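L-asparaginase 1 (Escherichia coli, PDB 6NXC) hydrolyses L-asparagine to L-aspartate and ammonium as a cytoplasmic homotetramer that a second asparagine molecule activates allosterically. Local coordinates at residues K96-Y99 and D100-G104; T168-N172 and N173-R177; R145-G148 and Q149-L153; A324-T327 and K328-L332; L51-Q54 and L55-P59. The protein carries 1 engineered substitution. All coordinates share one frame; numbering follows the deposited sequence.

Overall arrangement
From the N terminus, contact 5 comes first, at the last turn of helix 50-56, and contact 1 follows where helix 85-98 gives way to the loop before strand 104-108. Contact 3 then starts helix 148-161, contact 2 is the hairpin of strands 167-171 and 174-177, and contact 4 lies within helix 322-333. Each pairs adjacent segments, so each closes only a local turn, and all run in series without crossing. Contacts 2 and 3 touch, N172 N lying 3.0 Å from N151 OD1, and contact 3 also meets contact 5, with L152 CD2 3.6 Å from L55 CD1. Contact 4 stands apart in the C-terminal domain, its centre about 37 Å from that of contact 5.

Contact 1. Residues K96-Y99 and D100-G104; sequences KAHY and DDYDG
Y102 CG lies beside its own backbone N, opposite the carbonyl carbon (chi1 -68°), a setting that brings Y102 CD1 to 4.0 Å from H98 CB. The same ring meets the backbone, with H98 O at its edge, in plane, and 3.4 Å from Y102 CD1. That oxygen is also the acceptor of the one direct hydrogen bond between the segments: D101 N reaches H98 O at 3.0 Å, with an N-H...O angle of 147°. The donor stands well above the carbonyl plane, 53° out of it, as the chain turns away at the end of helix 85-98. Here the helix gives way to the loop that enters strand 104-108, a helix-to-strand connection of the N-terminal region. Water 1 continues the turn: it donates to K96 O at 3.0 Å and accepts from D100 N at 2.8 Å, bridging a carbonyl of the last helical turn to an amide of the loop. Y99 has CG opposite its backbone N instead, and its CD2 passes 3.6 Å from D100 OD1, the ring and carboxylate planes being inclined to each other. The Y99 hydroxyl is held by G129 N, while K130 NZ bonds both Y99 O and Y102 O, two acceptors close together. Y27 stacks on the H98 ring and meets that of Y102.

Contact 2. Residues T168-N172 and N173-R177; sequences TLFFN and NRLYR
F170 and L175 face each other as a non-hydrogen-bonded pair of an antiparallel hairpin, and their side chains form its tightly packed side. L175 CD1 meets the F170 ring at its edge, in plane, 3.9 Å from F170 CD2, while R174 O sits 3.5 Å above one face of the F170 ring, offset toward the rim. With CG opposite its backbone N (chi1 -166°), F170 is laid back along the turn, where its CZ comes 3.6 Å from N173 CA. T168 extends this side, its OG1 3.3 Å from L175 CD1, and I133 of strand 132-135 touches T168, F170 and L175. Were F170 replaced by alanine, L175 CD1 and R174 O would probably lose the ring that now abuts them, opening a gap beside the turn. The side carrying L169, F171, R174 and Y176 is looser: L169 CD2 and Y176 CD2 are 4.4 Å apart, and water 2 lies between F171 O and Y176 OH. The F171 side chain lies about 4 Å from that of substrate-binding T111. R174 is exposed and forms a salt bridge with E202. Between the strands, L169 and Y176 exchange two backbone bonds, and F171 and R174 two more around the type I' turn. These four bonds fix the register, apolar packing fills the F170/L175 side, and the other combines a long apolar contact with a water link and the charge of R174.

Contact 3. Residues R145-G148 and Q149-L153; sequences RSDG and QINLL
N151 turns back over the first turn of helix 148-161 toward D147, and its side chain can be followed outward. CB lies 3.6 Å from D147 O, the carbonyl that its own backbone N grips at 3.0 Å with an almost straight N-H...O angle of 172°. CG, placed beside the backbone N (chi1 -75°), remains 3.6 Å from the same oxygen. At the tip the amide divides its work: OD1 accepts from N172 N, at the hairpin turn, while ND2 donates to G136 O. ND2 is also 3.6 Å from D147 OD2, amide and carboxylate planes 70° apart, and water 4 bonds OD2 firmly but ND2 only weakly. The D147 carboxylate is itself held by the backbone N atoms of Q138 and I139. The D147 side chain lies about 6 Å from those of the active-site T34 and of T111. A second water donates to S146 O and accepts from I150 N at 2.9 Å, while L152 N bonds G148 O. Beyond the cap, E60 of the second subunit binds Q149 NE2. S146 OG, which also hydrogen-bonds I139 O, accepts from G148 N at 2.9 Å, the capping bond typical of a helix N-terminus, with D147, next to the capping residue, near the substrate-binding T111.

Contact 4. Residues A324-T327 and K328-L332; sequences ATLT and KLHYL
Helix 322-333, part of the C-terminal domain, supplies this contact as a run of consecutive i to i+4 bonds: K328 N to A324 O, L329 N to T325 O, H330 N to L326 O and Y331 N to T327 O. The bond from K328 N to A324 O is the shortest at 2.8 Å, and that from H330 N to L326 O is the straightest at 167°. Two side-chain pairs follow the same spacing. T325 and L329 run alongside each other, T325 CG2 4.1 Å from L329 CD1, while L329 CG also rests 3.3 Å from T325 O. L326 and H330 are likewise aligned, with L326 CG in the plane of the imidazole at its edge, 4.0 Å from H330 CD2. In H330, chi1 -83° with chi2 -90° turns CD2 to 3.1 Å from L326 O; at the ring's polar end, ND1 bonds T228 O. The T327 hydroxyl reaches back to E323 O. K328 extends fully to a salt bridge with E353. The side chain of T325 lies about 7 Å from a bound asparagine. Around the helix, T327 packs on helix 114-124, T325 and L329 on strand 286-291 and helix 339-346, and L326 on Y238 of the third subunit.

Contact 5. Residues L51-Q54 and L55-P59; sequences LQRQ and LALMP
L55 N bonds L51 O at 2.9 Å and A56 N bonds Q52 O at 3.1 Å, the i to i+4 pattern of helix 50-56, before L57 N divides between R53 O at 3.2 Å and a weak bond to Q54 O as the helix runs out. On the buried side L51 and L55 lie across each other at an angle, L51 CD1 being 3.9 Å from L55 CG. The L55 branch starts beside its backbone N (chi1 -63°); its CG therefore rests against the same carbonyl oxygen that accepts from L55 N, 3.4 Å from L51 O. I71 of strand 68-78 and L152 of helix 148-161 pack on L55 from outside the turn. With an alanine here, L51 CD1 would probably lose its leucine neighbour, and a gap would be likely to open toward I71 and L152. The exposed side is different in kind. L57 CD2 stands 3.8 Å above the R53 guanidinium plane, over its centre, an apolar methyl against a flat cationic face. R53 reaches this position through a bend at its second torsion (chi2 63°), which folds the chain back over the leucine. M58 lies against the same turn, its CG 3.3 Å from Q54 O and its extended chain running on to touch Q149. Q52 is tied through NE2 to E73. The chemistry therefore divides by exposure: leucine packing anchors the inward side, whereas outside, L57 covers one face of the guanidinium, which probably leaves its in-plane N-H groups available.

Contact 1. Residues K96-Y99 and D100-G104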
# COMPACT_ATOMS: atom_id res chain seq x y z
N LYS B 96 -19.97 -28.30 15.54
CA LYS B 96 -20.30 -29.71 15.21
C LYS B 96 -21.71 -29.99 15.69
O LYS B 96 -22.51 -30.55 14.93
CB LYS B 96 -19.31 -30.67 15.88
CG LYS B 96 -19.64 -32.18 15.78
CD LYS B 96 -19.69 -32.69 14.39
CE LYS B 96 -20.04 -34.16 14.23
NZ LYS B 96 -20.41 -34.46 12.81
N ALA B 97 -22.06 -29.49 16.88
CA ALA B 97 -23.42 -29.61 17.48
C ALA B 97 -24.49 -29.06 16.57
O ALA B 97 -25.59 -29.67 16.53
CB ALA B 97 -23.50 -28.98 18.83
N HIS B 98 -24.21 -28.00 15.83
CA HIS B 98 -25.23 -27.29 15.04
C HIS B 98 -24.99 -27.49 13.55
O HIS B 98 -25.74 -26.88 12.76
CB HIS B 98 -25.26 -25.84 15.47
CG HIS B 98 -25.67 -25.74 16.91
ND1 HIS B 98 -24.70 -25.78 17.96
CD2 HIS B 98 -26.88 -25.72 17.51
CE1 HIS B 98 -25.33 -25.59 19.12
NE2 HIS B 98 -26.63 -25.64 18.90
N TYR B 99 -24.01 -28.26 13.16
CA TYR B 99 -23.56 -28.32 11.75
C TYR B 99 -24.68 -28.66 10.80
O TYR B 99 -24.80 -28.02 9.75
CB TYR B 99 -22.47 -29.34 11.57
CG TYR B 99 -21.81 -29.36 10.21
CD1 TYR B 99 -21.07 -28.31 9.70
CD2 TYR B 99 -21.95 -30.48 9.37
CE1 TYR B 99 -20.43 -28.39 8.50
CE2 TYR B 99 -21.30 -30.57 8.17
CZ TYR B 99 -20.51 -29.53 7.71
OH TYR B 99 -19.87 -29.69 6.54
N ASP B 100 -25.42 -29.75 11.11
CA ASP B 100 -26.49 -30.18 10.15
C ASP B 100 -27.65 -29.22 10.09
O ASP B 100 -28.42 -29.28 9.07
CB ASP B 100 -26.98 -31.60 10.47
CG ASP B 100 -25.90 -32.64 10.18
OD1 ASP B 100 -24.99 -32.37 9.37
OD2 ASP B 100 -25.97 -33.72 10.76
N ASP B 101 -27.82 -28.33 11.07
CA ASP B 101 -29.03 -27.49 11.23
C ASP B 101 -28.94 -26.12 10.53
O ASP B 101 -29.96 -25.42 10.45
CB ASP B 101 -29.36 -27.36 12.72
CG ASP B 101 -29.60 -28.72 13.37
OD1 ASP B 101 -30.19 -29.58 12.69
OD2 ASP B 101 -29.08 -28.95 14.45
N TYR B 102 -27.75 -25.67 10.15
CA TYR B 102 -27.55 -24.29 9.62
C TYR B 102 -26.76 -24.40 8.33
O TYR B 102 -26.12 -25.42 8.11
CB TYR B 102 -26.83 -23.47 10.69
CG TYR B 102 -27.72 -23.25 11.89
CD1 TYR B 102 -27.79 -24.17 12.93
CD2 TYR B 102 -28.53 -22.13 11.95
CE1 TYR B 102 -28.64 -24.00 14.02
CE2 TYR B 102 -29.32 -21.93 13.08
CZ TYR B 102 -29.37 -22.85 14.10
OH TYR B 102 -30.20 -22.61 15.17
N ASP B 103 -26.77 -23.34 7.55
CA ASP B 103 -26.08 -23.27 6.24
C ASP B 103 -24.69 -22.72 6.38
O ASP B 103 -23.90 -22.72 5.44
CB ASP B 103 -26.93 -22.48 5.29
CG ASP B 103 -28.30 -23.08 5.07
OD1 ASP B 103 -28.31 -24.31 4.93
OD2 ASP B 103 -29.35 -22.33 5.20
N GLY B 104 -24.40 -22.11 7.51
CA GLY B 104 -23.07 -21.53 7.76
C GLY B 104 -22.95 -21.02 9.17
O GLY B 104 -23.99 -20.90 9.87
O HOH W 1 -24.84 -31.41 13.31

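Contact 2. Residues T168-N172 and N173-R177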
# COMPACT_ATOMS: atom_id res chain seq x y z
N THR B 168 -12.50 -18.93 7.69
CA THR B 168 -12.02 -17.65 7.20
C THR B 168 -12.21 -16.62 8.28
O THR B 168 -12.89 -16.81 9.27
CB THR B 168 -12.78 -17.29 5.93
OG1 THR B 168 -14.21 -17.26 6.16
CG2 THR B 168 -12.49 -18.22 4.76
N LEU B 169 -11.65 -15.42 8.00
CA LEU B 169 -11.70 -14.29 8.92
C LEU B 169 -12.12 -13.08 8.09
O LEU B 169 -11.46 -12.82 7.05
CB LEU B 169 -10.32 -14.10 9.62
CG LEU B 169 -10.33 -13.08 10.73
CD1 LEU B 169 -9.18 -13.44 11.70
CD2 LEU B 169 -10.23 -11.68 10.17
N PHE B 170 -13.22 -12.42 8.46
CA PHE B 170 -13.76 -11.22 7.73
C PHE B 170 -13.49 -9.96 8.52
O PHE B 170 -13.83 -9.96 9.71
CB PHE B 170 -15.26 -11.31 7.50
CG PHE B 170 -15.64 -10.28 6.50
CD1 PHE B 170 -15.90 -8.96 6.97
CD2 PHE B 170 -15.67 -10.56 5.16
CE1 PHE B 170 -16.20 -7.98 6.05
CE2 PHE B 170 -15.95 -9.55 4.25
CZ PHE B 170 -16.13 -8.26 4.70
N PHE B 171 -12.77 -9.04 7.95
CA PHE B 171 -12.58 -7.74 8.62
C PHE B 171 -12.40 -6.62 7.61
O PHE B 171 -11.64 -6.81 6.68
CB PHE B 171 -11.39 -7.89 9.59
CG PHE B 171 -11.55 -7.19 10.90
CD1 PHE B 171 -12.20 -7.81 11.94
CD2 PHE B 171 -11.00 -5.96 11.11
CE1 PHE B 171 -12.32 -7.18 13.16
CE2 PHE B 171 -11.22 -5.29 12.28
CZ PHE B 171 -11.83 -5.93 13.34
N ASN B 172 -13.08 -5.47 7.78
CA ASN B 172 -12.76 -4.29 6.93
C ASN B 172 -12.80 -4.62 5.44
O ASN B 172 -11.82 -4.38 4.71
CB ASN B 172 -11.38 -3.78 7.32
CG ASN B 172 -11.08 -2.39 6.77
OD1 ASN B 172 -10.06 -2.16 6.12
ND2 ASN B 172 -11.96 -1.47 7.08
N ASN B 173 -13.88 -5.22 4.97
CA ASN B 173 -14.21 -5.47 3.56
C ASN B 173 -13.36 -6.53 2.92
O ASN B 173 -13.29 -6.52 1.65
CB ASN B 173 -14.16 -4.14 2.75
CG ASN B 173 -15.20 -3.17 3.28
OD1 ASN B 173 -14.87 -2.11 3.74
ND2 ASN B 173 -16.40 -3.64 3.39
N ARG B 174 -12.59 -7.34 3.67
CA ARG B 174 -11.80 -8.45 3.09
C ARG B 174 -12.08 -9.74 3.86
O ARG B 174 -12.32 -9.70 5.03
CB ARG B 174 -10.31 -8.13 3.15
CG ARG B 174 -9.99 -7.02 2.14
CD ARG B 174 -8.67 -6.30 2.41
NE ARG B 174 -8.14 -5.88 1.10
CZ ARG B 174 -6.86 -5.95 0.68
NH1 ARG B 174 -5.87 -6.39 1.47
NH2 ARG B 174 -6.56 -5.53 -0.54
N LEU B 175 -12.18 -10.81 3.10
CA LEU B 175 -12.20 -12.16 3.63
C LEU B 175 -10.82 -12.77 3.46
O LEU B 175 -10.40 -12.95 2.29
CB LEU B 175 -13.26 -12.98 2.95
CG LEU B 175 -13.59 -14.33 3.58
CD1 LEU B 175 -14.29 -14.22 4.88
CD2 LEU B 175 -14.28 -15.25 2.57
N TYR B 176 -10.26 -13.27 4.58
CA TYR B 176 -8.92 -13.88 4.61
C TYR B 176 -9.03 -15.38 4.92
O TYR B 176 -9.94 -15.78 5.67
CB TYR B 176 -8.06 -13.20 5.66
CG TYR B 176 -7.88 -11.72 5.46
CD1 TYR B 176 -6.99 -11.19 4.55
CD2 TYR B 176 -8.59 -10.82 6.22
CE1 TYR B 176 -6.81 -9.82 4.43
CE2 TYR B 176 -8.47 -9.44 6.07
CZ TYR B 176 -7.50 -8.94 5.23
OH TYR B 176 -7.40 -7.57 5.07
N ARG B 177 -8.07 -16.14 4.40
CA ARG B 177 -7.89 -17.52 4.91
C ARG B 177 -7.49 -17.45 6.38
O ARG B 177 -6.53 -16.78 6.71
CB ARG B 177 -6.87 -18.24 4.07
CG ARG B 177 -6.67 -19.65 4.55
CD ARG B 177 -5.78 -20.55 3.68
NE ARG B 177 -6.53 -20.85 2.42
CZ ARG B 177 -5.99 -21.10 1.26
NH1 ARG B 177 -4.69 -21.21 1.14
NH2 ARG B 177 -6.79 -21.26 0.20
O HOH W 2 -9.21 -5.83 5.92

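Contact 3. Residues R145-G148 and Q149-L153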
# COMPACT_ATOMS: atom_id res chain seq x y z
N ARG B 145 -18.96 5.13 16.16
CA ARG B 145 -17.97 4.82 15.11
C ARG B 145 -17.65 3.33 15.17
O ARG B 145 -16.67 2.94 14.52
CB ARG B 145 -16.68 5.64 15.21
CG ARG B 145 -16.89 7.13 15.35
CD ARG B 145 -15.59 7.87 15.30
NE ARG B 145 -14.66 7.46 16.29
CZ ARG B 145 -13.58 6.73 16.07
NH1 ARG B 145 -12.78 6.51 17.07
NH2 ARG B 145 -13.27 6.26 14.88
N SER B 146 -18.53 2.55 15.73
CA SER B 146 -18.41 1.08 15.67
C SER B 146 -18.28 0.55 14.24
O SER B 146 -18.99 0.97 13.29
CB SER B 146 -19.49 0.36 16.34
OG SER B 146 -19.06 -1.01 16.49
N ASP B 147 -17.33 -0.37 14.07
CA ASP B 147 -17.22 -1.20 12.82
C ASP B 147 -17.97 -2.50 13.01
O ASP B 147 -17.89 -3.36 12.10
CB ASP B 147 -15.75 -1.52 12.53
CG ASP B 147 -14.92 -2.01 13.77
OD1 ASP B 147 -15.18 -1.51 14.92
OD2 ASP B 147 -13.83 -2.81 13.56
N GLY B 148 -18.56 -2.76 14.18
CA GLY B 148 -19.16 -4.07 14.39
C GLY B 148 -20.35 -4.36 13.48
O GLY B 148 -20.48 -5.50 13.06
N GLN B 149 -21.25 -3.43 13.31
CA GLN B 149 -22.41 -3.55 12.39
C GLN B 149 -21.96 -3.97 11.00
O GLN B 149 -22.44 -5.03 10.51
CB GLN B 149 -23.19 -2.25 12.22
CG GLN B 149 -23.79 -1.79 13.52
CD GLN B 149 -23.98 -0.29 13.60
OE1 GLN B 149 -25.09 0.23 13.47
NE2 GLN B 149 -22.88 0.43 13.85
N ILE B 150 -20.99 -3.26 10.42
CA ILE B 150 -20.60 -3.61 9.05
C ILE B 150 -19.83 -4.94 9.01
O ILE B 150 -20.14 -5.72 8.09
CB ILE B 150 -19.88 -2.44 8.36
CG1 ILE B 150 -19.83 -2.69 6.85
CG2 ILE B 150 -18.52 -2.19 8.94
CD1 ILE B 150 -21.15 -3.19 6.26
N ASN B 151 -18.87 -5.22 9.91
CA ASN B 151 -18.16 -6.54 9.83
C ASN B 151 -19.17 -7.67 10.00
O ASN B 151 -19.02 -8.70 9.36
CB ASN B 151 -17.08 -6.68 10.91
CG ASN B 151 -15.83 -5.86 10.59
OD1 ASN B 151 -15.61 -5.57 9.41
ND2 ASN B 151 -14.99 -5.54 11.58
N LEU B 152 -20.12 -7.54 10.91
CA LEU B 152 -21.06 -8.68 11.15
C LEU B 152 -22.00 -8.81 9.97
O LEU B 152 -22.30 -9.96 9.49
CB LEU B 152 -21.78 -8.56 12.50
CG LEU B 152 -22.84 -9.66 12.79
CD1 LEU B 152 -22.30 -11.10 12.79
CD2 LEU B 152 -23.54 -9.36 14.11
N LEU B 153 -22.55 -7.71 9.54
CA LEU B 153 -23.47 -7.75 8.35
C LEU B 153 -22.77 -8.38 7.15
O LEU B 153 -23.36 -9.20 6.48
CB LEU B 153 -23.93 -6.36 8.01
CG LEU B 153 -25.08 -6.39 7.04
CD1 LEU B 153 -26.34 -5.89 7.67
CD2 LEU B 153 -24.72 -5.59 5.81
O HOH W 3 -20.36 -0.65 11.51
O HOH W 4 -13.08 -2.92 10.86

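Contact 4. Residues A324-T327 and K328-L332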
# COMPACT_ATOMS: atom_id res chain seq x y z
N ALA B 324 -0.59 -19.83 13.04
CA ALA B 324 -0.83 -21.10 12.37
C ALA B 324 0.08 -22.19 12.98
O ALA B 324 -0.31 -23.38 13.11
CB ALA B 324 -0.62 -20.98 10.89
N THR B 325 1.36 -21.88 13.17
CA THR B 325 2.34 -22.87 13.72
C THR B 325 1.93 -23.38 15.14
O THR B 325 1.96 -24.61 15.44
CB THR B 325 3.75 -22.26 13.75
OG1 THR B 325 4.02 -21.93 12.37
CG2 THR B 325 4.75 -23.26 14.26
N LEU B 326 1.58 -22.48 16.07
CA LEU B 326 1.14 -22.81 17.40
C LEU B 326 -0.05 -23.76 17.30
O LEU B 326 -0.04 -24.80 18.03
CB LEU B 326 0.81 -21.52 18.17
CG LEU B 326 0.44 -21.81 19.60
CD1 LEU B 326 1.68 -22.17 20.41
CD2 LEU B 326 -0.36 -20.74 20.27
N THR B 327 -1.09 -23.37 16.50
CA THR B 327 -2.32 -24.15 16.50
C THR B 327 -2.03 -25.48 15.80
O THR B 327 -2.59 -26.44 16.18
CB THR B 327 -3.49 -23.32 15.99
OG1 THR B 327 -3.13 -22.95 14.67
CG2 THR B 327 -3.72 -22.13 16.85
N LYS B 328 -1.17 -25.52 14.76
CA LYS B 328 -0.85 -26.73 14.02
C LYS B 328 -0.16 -27.72 14.98
O LYS B 328 -0.44 -28.93 14.92
CB LYS B 328 0.08 -26.43 12.85
CG LYS B 328 0.16 -27.52 11.79
CD LYS B 328 0.99 -27.06 10.61
CE LYS B 328 1.09 -28.10 9.56
NZ LYS B 328 1.88 -27.61 8.41
N LEU B 329 0.74 -27.21 15.85
CA LEU B 329 1.46 -28.11 16.83
C LEU B 329 0.44 -28.65 17.83
O LEU B 329 0.48 -29.81 18.10
CB LEU B 329 2.54 -27.32 17.55
CG LEU B 329 3.76 -27.11 16.66
CD1 LEU B 329 4.62 -26.03 17.27
CD2 LEU B 329 4.50 -28.43 16.55
N HIS B 330 -0.45 -27.80 18.35
CA HIS B 330 -1.56 -28.21 19.27
C HIS B 330 -2.32 -29.32 18.60
O HIS B 330 -2.57 -30.41 19.24
CB HIS B 330 -2.51 -27.11 19.67
CG HIS B 330 -1.95 -26.30 20.82
ND1 HIS B 330 -2.21 -26.65 22.13
CD2 HIS B 330 -1.28 -25.15 20.86
CE1 HIS B 330 -1.62 -25.77 22.90
NE2 HIS B 330 -1.07 -24.84 22.16
N TYR B 331 -2.63 -29.13 17.30
CA TYR B 331 -3.42 -30.14 16.59
C TYR B 331 -2.65 -31.46 16.44
O TYR B 331 -3.14 -32.51 16.86
CB TYR B 331 -3.84 -29.56 15.22
CG TYR B 331 -4.27 -30.60 14.23
CD1 TYR B 331 -5.45 -31.28 14.36
CD2 TYR B 331 -3.49 -30.90 13.15
CE1 TYR B 331 -5.87 -32.22 13.45
CE2 TYR B 331 -3.86 -31.86 12.24
CZ TYR B 331 -5.05 -32.55 12.40
OH TYR B 331 -5.34 -33.48 11.48
N LEU B 332 -1.43 -31.41 15.95
CA LEU B 332 -0.68 -32.64 15.66
C LEU B 332 -0.27 -33.34 16.96
O LEU B 332 -0.39 -34.60 16.97
CB LEU B 332 0.56 -32.27 14.82
CG LEU B 332 0.29 -31.89 13.38
CD1 LEU B 332 1.54 -31.30 12.80
CD2 LEU B 332 -0.22 -33.06 12.53

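Contact 5. Residues L51-Q54 and L55-P59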
# COMPACT_ATOMS: atom_id res chain seq x y z
N LEU B 51 -25.89 -7.36 22.86
CA LEU B 51 -25.65 -7.53 21.40
C LEU B 51 -26.98 -7.87 20.67
O LEU B 51 -27.30 -7.23 19.66
CB LEU B 51 -24.61 -8.63 21.11
CG LEU B 51 -24.71 -9.05 19.64
CD1 LEU B 51 -24.09 -7.94 18.82
CD2 LEU B 51 -24.11 -10.42 19.35
N GLN B 52 -27.66 -8.91 21.09
CA GLN B 52 -28.88 -9.44 20.47
C GLN B 52 -30.03 -8.38 20.41
O GLN B 52 -30.74 -8.28 19.41
CB GLN B 52 -29.31 -10.65 21.27
CG GLN B 52 -28.24 -11.73 21.40
CD GLN B 52 -27.48 -11.77 22.72
OE1 GLN B 52 -26.91 -10.77 23.23
NE2 GLN B 52 -27.52 -12.95 23.32
N ARG B 53 -30.22 -7.60 21.46
CA ARG B 53 -31.18 -6.45 21.47
C ARG B 53 -30.66 -5.41 20.47
O ARG B 53 -31.46 -4.84 19.71
CB ARG B 53 -31.33 -5.90 22.89
CG ARG B 53 -32.11 -4.58 22.98
CD ARG B 53 -33.54 -4.88 22.48
NE ARG B 53 -34.47 -3.78 22.71
CZ ARG B 53 -35.71 -3.67 22.21
NH1 ARG B 53 -36.20 -4.61 21.43
NH2 ARG B 53 -36.41 -2.58 22.45
N GLN B 54 -29.34 -5.15 20.41
CA GLN B 54 -28.84 -4.08 19.53
C GLN B 54 -29.11 -4.51 18.08
O GLN B 54 -29.60 -3.67 17.27
CB GLN B 54 -27.33 -3.83 19.71
CG GLN B 54 -26.90 -3.20 21.03
CD GLN B 54 -25.50 -3.61 21.45
OE1 GLN B 54 -25.08 -4.75 21.27
NE2 GLN B 54 -24.74 -2.69 22.03
N LEU B 55 -28.93 -5.80 17.75
CA LEU B 55 -29.18 -6.25 16.36
C LEU B 55 -30.66 -6.26 16.04
O LEU B 55 -30.96 -5.93 14.87
CB LEU B 55 -28.57 -7.63 16.13
CG LEU B 55 -27.06 -7.67 16.28
CD1 LEU B 55 -26.57 -9.09 16.02
CD2 LEU B 55 -26.36 -6.72 15.36
N ALA B 56 -31.54 -6.54 16.99
CA ALA B 56 -33.00 -6.44 16.80
C ALA B 56 -33.37 -5.02 16.34
O ALA B 56 -34.39 -4.86 15.64
CB ALA B 56 -33.69 -6.80 18.11
N LEU B 57 -32.69 -3.98 16.87
CA LEU B 57 -33.00 -2.55 16.62
C LEU B 57 -32.39 -1.99 15.32
O LEU B 57 -32.53 -0.77 15.06
CB LEU B 57 -32.54 -1.82 17.87
CG LEU B 57 -33.29 -2.16 19.14
CD1 LEU B 57 -32.50 -1.54 20.27
CD2 LEU B 57 -34.71 -1.61 19.08
N MET B 58 -31.60 -2.79 14.59
CA MET B 58 -30.85 -2.31 13.40
C MET B 58 -31.48 -2.89 12.16
O MET B 58 -31.36 -4.07 11.83
CB MET B 58 -29.39 -2.73 13.47
CG MET B 58 -28.67 -2.03 14.57
SD MET B 58 -27.00 -2.66 14.73
CE MET B 58 -26.43 -1.54 16.01
N PRO B 59 -32.25 -2.08 11.43
CA PRO B 59 -33.12 -2.66 10.42
C PRO B 59 -32.36 -3.36 9.29
O PRO B 59 -32.88 -4.24 8.61
CB PRO B 59 -33.83 -1.41 9.89
CG PRO B 59 -33.84 -0.48 11.10
CD PRO B 59 -32.44 -0.64 11.65